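Local structure of 2-hydroxychromene-2-carboxylate isomerase (Pseudomonas putida, 2IMF) at residues I76-P81 and A112-G117; P81-S86 and G117-L122. The protein catalyses the reversible, glutathione-dependent isomerisation of 2-hydroxychromene-2-carboxylate to trans-O-hydroxybenzylidenepyruvate in naphthalene breakdown. All coordinates share one frame; numbering follows the deposited sequence.

Contact 1: residues I76-P81 and A112-G117; sequences IPLVFP and AVWGEG
Trp-114, in the last turn of helix 99-115, lays one indole face under Pro-81 and points its far edge at the Phe-80 ring. From CB the side chain sets CG anti to the carbonyl carbon (chi1 -77°), and the ring system runs out beside Leu-78. Beyond CD2 and CE2, CE3 has Leu-78 CD2 at 3.8 Å and Val-79 O close by; at the far rim CZ3 and CH2 meet the face of the Phe-80 ring, CZ3 above its centre. This is a T-shaped pair, planes at 80° and centroids 4.8 Å apart. Pro-81 CD covers one face of the six-membered ring as a CH-pi contact, 3.5 Å from its centroid and nearest CZ3 and CH2. NE1 bonds Phe-9 O. In this thioredoxin-like, kappa-class glutathione transferase the indole thus backs Phe-80, which lines the pocket of the bound ligand. The loop 76-81 is tied to the helix end by Val-79 N, which donates a nearly straight bond to Trp-114 O (2.8 Å, 170° at the hydrogen). Gly-117 follows with positive phi; a CB there would run into Val-79 CG1. A water donates to both Phe-80 O and Gly-117 O.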
ATOM      1  N   ILE A  76      -2.810   5.881 -18.880  1.00 19.31           N
ATOM      2  CA  ILE A  76      -2.254   7.209 -18.842  1.00 18.78           C
ATOM      3  C   ILE A  76      -0.734   7.104 -18.738  1.00 17.68           C
ATOM      4  O   ILE A  76      -0.216   6.108 -18.251  1.00 18.00           O
ATOM      5  CB  ILE A  76      -2.828   8.025 -17.638  1.00 18.40           C
ATOM      6  CG1 ILE A  76      -2.431   7.418 -16.267  1.00 18.74           C
ATOM      7  CG2 ILE A  76      -4.313   8.141 -17.740  1.00 21.17           C
ATOM      8  CD1 ILE A  76      -3.030   8.170 -15.073  1.00 19.69           C
ATOM      9  N   PRO A  77       0.033   8.145 -19.156  1.00 15.77           N
ATOM     10  CA  PRO A  77       1.479   8.162 -18.977  1.00 15.35           C
ATOM     11  C   PRO A  77       1.775   8.452 -17.515  1.00 15.36           C
ATOM     12  O   PRO A  77       0.982   9.091 -16.816  1.00 15.80           O
ATOM     13  CB  PRO A  77       1.916   9.387 -19.833  1.00 17.20           C
ATOM     14  CG  PRO A  77       0.764  10.227 -19.915  1.00 18.55           C
ATOM     15  CD  PRO A  77      -0.437   9.319 -19.932  1.00 17.82           C
ATOM     16  N   LEU A  78       2.968   8.097 -17.118  1.00 14.00           N
ATOM     17  CA  LEU A  78       3.431   8.551 -15.806  1.00 13.52           C
ATOM     18  C   LEU A  78       4.901   8.701 -15.992  1.00 14.21           C
ATOM     19  O   LEU A  78       5.679   7.728 -16.261  1.00 15.32           O
ATOM     20  CB  LEU A  78       3.094   7.502 -14.713  1.00 15.22           C
ATOM     21  CG  LEU A  78       3.343   7.972 -13.260  1.00 13.94           C
ATOM     22  CD1 LEU A  78       2.359   7.161 -12.370  1.00 15.15           C
ATOM     23  CD2 LEU A  78       4.797   7.850 -12.780  1.00 13.17           C
ATOM     24  N   VAL A  79       5.370   9.941 -15.815  1.00 15.75           N
ATOM     25  CA  VAL A  79       6.768  10.293 -16.056  1.00 14.94           C
ATOM     26  C   VAL A  79       7.305  11.054 -14.843  1.00 15.22           C
ATOM     27  O   VAL A  79       6.694  12.049 -14.455  1.00 15.43           O
ATOM     28  CB  VAL A  79       6.885  11.172 -17.298  1.00 16.27           C
ATOM     29  CG1 VAL A  79       8.355  11.597 -17.531  1.00 18.42           C
ATOM     30  CG2 VAL A  79       6.213  10.462 -18.487  1.00 17.46           C
ATOM     31  N   PHE A  80       8.367  10.595 -14.180  1.00 14.87           N
ATOM     32  CA  PHE A  80       8.949  11.259 -13.042  1.00 15.16           C
ATOM     33  C   PHE A  80       9.492  12.619 -13.438  1.00 15.44           C
ATOM     34  O   PHE A  80      10.313  12.763 -14.361  1.00 17.21           O
ATOM     35  CB  PHE A  80      10.058  10.432 -12.424  1.00 15.81           C
ATOM     36  CG  PHE A  80       9.553   9.445 -11.394  1.00 15.67           C
ATOM     37  CD1 PHE A  80       8.774   8.358 -11.772  1.00 14.54           C
ATOM     38  CD2 PHE A  80       9.836   9.653 -10.066  1.00 15.51           C
ATOM     39  CE1 PHE A  80       8.268   7.485 -10.814  1.00 13.89           C
ATOM     40  CE2 PHE A  80       9.370   8.799  -9.107  1.00 16.63           C
ATOM     41  CZ  PHE A  80       8.562   7.713  -9.481  1.00 18.00           C
ATOM     42  N   PRO A  81       9.103  13.641 -12.660  1.00 14.34           N
ATOM     43  CA  PRO A  81       9.756  14.947 -12.827  1.00 14.97           C
ATOM     44  C   PRO A  81      11.140  14.941 -12.174  1.00 15.91           C
ATOM     45  O   PRO A  81      11.459  14.023 -11.417  1.00 16.84           O
ATOM     46  CB  PRO A  81       8.806  15.887 -12.062  1.00 14.80           C
ATOM     47  CG  PRO A  81       8.344  15.050 -10.891  1.00 14.07           C
ATOM     48  CD  PRO A  81       8.106  13.656 -11.556  1.00 14.57           C
ATOM     49  N   ALA A 112       0.681  17.887 -16.021  1.00 14.02           N
ATOM     50  CA  ALA A 112       1.996  18.482 -16.356  1.00 14.73           C
ATOM     51  C   ALA A 112       3.120  17.816 -15.578  1.00 13.62           C
ATOM     52  O   ALA A 112       4.138  17.369 -16.178  1.00 14.66           O
ATOM     53  CB  ALA A 112       1.983  19.963 -16.008  1.00 15.46           C
ATOM     54  N   VAL A 113       2.999  17.698 -14.249  1.00 13.33           N
ATOM     55  CA  VAL A 113       4.100  17.218 -13.412  1.00 13.79           C
ATOM     56  C   VAL A 113       4.288  15.706 -13.545  1.00 13.31           C
ATOM     57  O   VAL A 113       5.389  15.260 -13.825  1.00 13.81           O
ATOM     58  CB  VAL A 113       3.837  17.605 -11.908  1.00 13.29           C
ATOM     59  CG1 VAL A 113       4.928  16.997 -10.987  1.00 13.05           C
ATOM     60  CG2 VAL A 113       3.809  19.130 -11.734  1.00 14.61           C
ATOM     61  N   TRP A 114       3.222  14.911 -13.495  1.00 14.21           N
ATOM     62  CA  TRP A 114       3.381  13.481 -13.465  1.00 13.24           C
ATOM     63  C   TRP A 114       2.986  12.842 -14.779  1.00 13.74           C
ATOM     64  O   TRP A 114       3.393  11.707 -15.023  1.00 15.92           O
ATOM     65  CB  TRP A 114       2.614  12.883 -12.252  1.00 13.65           C
ATOM     66  CG  TRP A 114       3.276  13.059 -11.045  1.00 13.19           C
ATOM     67  CD1 TRP A 114       3.015  13.997 -10.079  1.00 13.87           C
ATOM     68  CD2 TRP A 114       4.446  12.358 -10.623  1.00 13.07           C
ATOM     69  NE1 TRP A 114       3.961  13.919  -9.066  1.00 12.48           N
ATOM     70  CE2 TRP A 114       4.854  12.899  -9.398  1.00 12.60           C
ATOM     71  CE3 TRP A 114       5.201  11.311 -11.185  1.00 12.71           C
ATOM     72  CZ2 TRP A 114       5.944  12.392  -8.678  1.00 11.51           C
ATOM     73  CZ3 TRP A 114       6.243  10.801 -10.499  1.00 13.89           C
ATOM     74  CH2 TRP A 114       6.634  11.351  -9.253  1.00 11.43           C
ATOM     75  N   GLY A 115       2.193  13.491 -15.600  1.00 14.61           N
ATOM     76  CA  GLY A 115       1.902  12.964 -16.940  1.00 16.19           C
ATOM     77  C   GLY A 115       3.030  13.254 -17.897  1.00 16.73           C
ATOM     78  O   GLY A 115       3.376  12.402 -18.745  1.00 18.40           O
ATOM     79  N   GLU A 116       3.590  14.455 -17.826  1.00 16.49           N
ATOM     80  CA  GLU A 116       4.720  14.893 -18.685  1.00 17.01           C
ATOM     81  C   GLU A 116       6.062  14.972 -18.010  1.00 17.48           C
ATOM     82  O   GLU A 116       7.080  15.139 -18.694  1.00 18.82           O
ATOM     83  CB  GLU A 116       4.375  16.254 -19.287  1.00 19.13           C
ATOM     84  CG  GLU A 116       3.168  16.249 -20.180  1.00 21.48           C
ATOM     85  CD  GLU A 116       3.013  17.590 -20.838  1.00 26.38           C
ATOM     86  OE1 GLU A 116       3.909  17.985 -21.594  1.00 30.63           O
ATOM     87  OE2 GLU A 116       2.038  18.293 -20.573  1.00 28.54           O
ATOM     88  N   GLY A 117       6.123  14.861 -16.704  1.00 15.20           N
ATOM     89  CA  GLY A 117       7.400  14.960 -16.046  1.00 13.33           C
ATOM     90  C   GLY A 117       7.969  16.372 -15.935  1.00 15.57           C
ATOM     91  O   GLY A 117       9.203  16.517 -15.794  1.00 15.65           O
TER
HETATM   92  O   HOH W   1      10.991  14.465 -16.286  1.00 23.47           O

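Contact 2: residues P81-S86 and G117-L122; sequences PANYNS and GIAPDL. With TOM (4-(2-methoxyphenyl)-2-oxobut-3-enoic acid), chain F.
The carboxylate of Asp-121 receives the amides of Asn-83 and Asn-85, one on each oxygen, and the Tyr-84 ring between these two residues in sequence turns to the ligand. Over one face of that ring, offset toward the rim, sits the methoxy carbon C11 of the bound 4-(2-methoxyphenyl)-2-oxobut-3-enoic acid, 3.3 Å from Tyr-84 CE1. Asn-83 ND2 reaches Asp-121 OD1 at 2.9 Å, on its syn side but well out of the carboxylate plane; the oxygen lies close to the amide plane although amide and carboxylate are turned 76° apart. Asn-85 lies side by side with Asp-121, and its ND2 meets OD2 from above the carboxylate plane, again at 2.9 Å and almost straight (172°). Asn-83 CG sits between the backbone N and the carbonyl carbon (chi1 65°), and from there the amide spans both sides, ND2 across to Asp-121 and OD1 back to Asn-85 N at 3.0 Å, closing an Asx turn. An alanine at Asn-83 would probably leave Asp-121 OD1 without its amide donor and Asn-85 N without its acceptor, freeing the turn that presents Tyr-84. Pro-120 slides past Asn-83 in the opposite direction: its CD lies 3.3 Å from Asn-83 O, a buried carbonyl with no polar partner, and its CG packs on Asn-85 O. One water bridges Ala-82 N and Gly-117 O, another Asn-85 O and Pro-120 O. Asp-121 belongs to a type I turn from Ala-119 to Leu-122. Both segments are connecting loops, one leading into helix 87-92 and the other into helix 125-133; Pro-81 and Pro-120 rest on Val-113 of helix 99-115, and Ser-86 OG bonds Asp-8, just beyond strand 2-7.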
ATOM      1  N   PRO A  81       9.103  13.641 -12.660  1.00 14.34           N
ATOM      2  CA  PRO A  81       9.756  14.947 -12.827  1.00 14.97           C
ATOM      3  C   PRO A  81      11.140  14.941 -12.174  1.00 15.91           C
ATOM      4  O   PRO A  81      11.459  14.023 -11.417  1.00 16.84           O
ATOM      5  CB  PRO A  81       8.806  15.887 -12.062  1.00 14.80           C
ATOM      6  CG  PRO A  81       8.344  15.050 -10.891  1.00 14.07           C
ATOM      7  CD  PRO A  81       8.106  13.656 -11.556  1.00 14.57           C
ATOM      8  N   ALA A  82      11.927  16.025 -12.417  1.00 16.09           N
ATOM      9  CA  ALA A  82      13.310  16.057 -11.955  1.00 17.34           C
ATOM     10  C   ALA A  82      13.422  16.329 -10.474  1.00 17.30           C
ATOM     11  O   ALA A  82      14.480  16.113  -9.834  1.00 18.63           O
ATOM     12  CB  ALA A  82      14.067  17.087 -12.764  1.00 18.62           C
ATOM     13  N   ASN A  83      12.348  16.817  -9.864  1.00 15.77           N
ATOM     14  CA  ASN A  83      12.353  17.059  -8.459  1.00 15.20           C
ATOM     15  C   ASN A  83      10.932  17.013  -7.894  1.00 14.18           C
ATOM     16  O   ASN A  83       9.991  16.895  -8.698  1.00 15.26           O
ATOM     17  CB  ASN A  83      13.030  18.410  -8.074  1.00 15.85           C
ATOM     18  CG  ASN A  83      12.288  19.629  -8.582  1.00 16.64           C
ATOM     19  OD1 ASN A  83      11.132  19.846  -8.190  1.00 16.20           O
ATOM     20  ND2 ASN A  83      12.939  20.450  -9.433  1.00 16.68           N
ATOM     21  N   TYR A  84      10.830  17.093  -6.578  1.00 15.21           N
ATOM     22  CA  TYR A  84       9.540  16.971  -5.857  1.00 14.95           C
ATOM     23  C   TYR A  84       9.188  18.259  -5.124  1.00 14.33           C
ATOM     24  O   TYR A  84       8.492  18.238  -4.105  1.00 15.39           O
ATOM     25  CB  TYR A  84       9.636  15.816  -4.853  1.00 15.80           C
ATOM     26  CG  TYR A  84      10.031  14.539  -5.487  1.00 19.32           C
ATOM     27  CD1 TYR A  84       9.267  13.999  -6.490  1.00 21.03           C
ATOM     28  CD2 TYR A  84      11.177  13.858  -5.098  1.00 17.67           C
ATOM     29  CE1 TYR A  84       9.602  12.778  -7.077  1.00 21.35           C
ATOM     30  CE2 TYR A  84      11.534  12.618  -5.677  1.00 19.07           C
ATOM     31  CZ  TYR A  84      10.759  12.128  -6.682  1.00 20.24           C
ATOM     32  OH  TYR A  84      11.110  10.918  -7.240  1.00 24.61           O
ATOM     33  N   ASN A  85       9.624  19.403  -5.684  1.00 13.38           N
ATOM     34  CA  ASN A  85       9.398  20.691  -5.036  1.00 13.94           C
ATOM     35  C   ASN A  85       8.023  21.278  -5.403  1.00 14.73           C
ATOM     36  O   ASN A  85       7.893  22.239  -6.157  1.00 14.11           O
ATOM     37  CB  ASN A  85      10.500  21.691  -5.415  1.00 14.98           C
ATOM     38  CG  ASN A  85      11.877  21.172  -5.011  1.00 17.25           C
ATOM     39  OD1 ASN A  85      12.001  20.434  -4.038  1.00 18.53           O
ATOM     40  ND2 ASN A  85      12.902  21.496  -5.801  1.00 18.04           N
ATOM     41  N   SER A  86       7.013  20.711  -4.755  1.00 13.78           N
ATOM     42  CA  SER A  86       5.617  20.953  -5.071  1.00 13.34           C
ATOM     43  C   SER A  86       5.006  22.107  -4.301  1.00 13.82           C
ATOM     44  O   SER A  86       3.835  22.387  -4.512  1.00 14.02           O
ATOM     45  CB  SER A  86       4.841  19.681  -4.709  1.00 14.21           C
ATOM     46  OG  SER A  86       5.134  19.367  -3.342  1.00 14.14           O
ATOM     47  N   GLY A 117       6.123  14.861 -16.704  1.00 15.20           N
ATOM     48  CA  GLY A 117       7.400  14.960 -16.046  1.00 13.33           C
ATOM     49  C   GLY A 117       7.969  16.372 -15.935  1.00 15.57           C
ATOM     50  O   GLY A 117       9.203  16.517 -15.794  1.00 15.65           O
ATOM     51  N   ILE A 118       7.107  17.383 -15.966  1.00 13.86           N
ATOM     52  CA  ILE A 118       7.569  18.763 -15.830  1.00 14.56           C
ATOM     53  C   ILE A 118       7.904  19.087 -14.359  1.00 13.86           C
ATOM     54  O   ILE A 118       7.115  18.769 -13.468  1.00 14.80           O
ATOM     55  CB  ILE A 118       6.507  19.727 -16.377  1.00 15.07           C
ATOM     56  CG1 ILE A 118       6.349  19.523 -17.895  1.00 17.17           C
ATOM     57  CG2 ILE A 118       6.963  21.146 -16.117  1.00 16.77           C
ATOM     58  CD1 ILE A 118       5.129  20.282 -18.451  1.00 18.23           C
ATOM     59  N   ALA A 119       9.062  19.656 -14.037  1.00 14.16           N
ATOM     60  CA  ALA A 119       9.409  19.902 -12.700  1.00 15.50           C
ATOM     61  C   ALA A 119       8.377  20.830 -12.070  1.00 13.56           C
ATOM     62  O   ALA A 119       8.090  21.881 -12.631  1.00 14.09           O
ATOM     63  CB  ALA A 119      10.827  20.554 -12.643  1.00 16.54           C
ATOM     64  N   PRO A 120       7.928  20.529 -10.852  1.00 12.98           N
ATOM     65  CA  PRO A 120       6.856  21.340 -10.295  1.00 13.55           C
ATOM     66  C   PRO A 120       7.288  22.757  -9.865  1.00 13.44           C
ATOM     67  O   PRO A 120       6.434  23.637  -9.702  1.00 13.52           O
ATOM     68  CB  PRO A 120       6.373  20.501  -9.091  1.00 14.33           C
ATOM     69  CG  PRO A 120       7.576  19.648  -8.698  1.00 13.80           C
ATOM     70  CD  PRO A 120       8.253  19.356 -10.000  1.00 14.37           C
ATOM     71  N   ASP A 121       8.608  22.973  -9.741  1.00 13.72           N
ATOM     72  CA  ASP A 121       9.142  24.279  -9.472  1.00 13.91           C
ATOM     73  C   ASP A 121       9.668  24.982 -10.707  1.00 13.34           C
ATOM     74  O   ASP A 121      10.299  26.075 -10.560  1.00 15.26           O
ATOM     75  CB  ASP A 121      10.198  24.204  -8.353  1.00 14.13           C
ATOM     76  CG  ASP A 121      11.451  23.453  -8.766  1.00 16.12           C
ATOM     77  OD1 ASP A 121      11.463  22.864  -9.878  1.00 15.60           O
ATOM     78  OD2 ASP A 121      12.411  23.442  -7.907  1.00 18.46           O
ATOM     79  N   LEU A 122       9.338  24.471 -11.916  1.00 13.27           N
ATOM     80  CA  LEU A 122       9.697  25.194 -13.129  1.00 12.81           C
ATOM     81  C   LEU A 122       9.204  26.638 -13.043  1.00 13.92           C
ATOM     82  O   LEU A 122       7.995  26.892 -12.822  1.00 12.77           O
ATOM     83  CB  LEU A 122       9.091  24.431 -14.321  1.00 12.98           C
ATOM     84  CG  LEU A 122       9.276  25.166 -15.655  1.00 12.15           C
ATOM     85  CD1 LEU A 122      10.765  25.211 -16.074  1.00 18.66           C
ATOM     86  CD2 LEU A 122       8.437  24.515 -16.740  1.00 14.52           C
TER
HETATM   87  O8  TOM F 305       8.313   8.830  -0.611  1.00 38.92           O
HETATM   88  C9  TOM F 305       7.513   9.727  -0.368  1.00 39.00           C
HETATM   89  C10 TOM F 305       7.682  10.707   0.675  1.00 39.18           C
HETATM   90  O11 TOM F 305       7.468  10.289   1.838  1.00 40.54           O
HETATM   91  O10 TOM F 305       7.930  11.893   0.376  1.00 45.15           O
HETATM   92  C8  TOM F 305       6.199   9.865  -1.072  1.00 33.61           C
HETATM   93  C7  TOM F 305       5.742   9.069  -2.011  1.00 25.71           C
HETATM   94  C1  TOM F 305       6.495   8.711  -3.277  1.00 24.42           C
HETATM   95  C6  TOM F 305       6.414   7.383  -3.645  1.00 21.40           C
HETATM   96  C5  TOM F 305       7.091   6.946  -4.779  1.00 23.45           C
HETATM   97  C4  TOM F 305       7.783   7.889  -5.558  1.00 23.76           C
HETATM   98  C3  TOM F 305       7.859   9.220  -5.208  1.00 20.58           C
HETATM   99  C2  TOM F 305       7.184   9.622  -4.041  1.00 25.16           C
HETATM  100  O2  TOM F 305       7.167  10.906  -3.619  1.00 25.60           O
HETATM  101  C11 TOM F 305       7.649  11.820  -4.606  1.00 29.17           C
HETATM  102  O   HOH W   2      11.446  17.619 -14.777  1.00 18.69           O
HETATM  103  O   HOH W   3       5.609  23.648  -7.054  1.00 15.63           O

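In the fold
Contacts 1 and 2 share Pro-81 and Gly-117, and their centres are 10 Å apart: the loop after helix 57-74 and the chain leaving helix 99-115 stay together through both. A probable hydrogen bond of 3.0 Å from Ile-118 N to Ala-112 O and the packing of Val-113 CG2 on Pro-120 CB at 3.9 Å bind the two. Trp-114 of contact 1 also meets Tyr-84 of contact 2, CH2 to CE1 at 3.9 Å, so one indole touches both Phe-80 and the substrate-binding Tyr-84. The ligand is hydrogen-bonded by Lys-43 and Arg-54. At the nearest atoms the Phe-80 side chain is about 4 Å from it, and that of Trp-114 about 7 Å from glutathione.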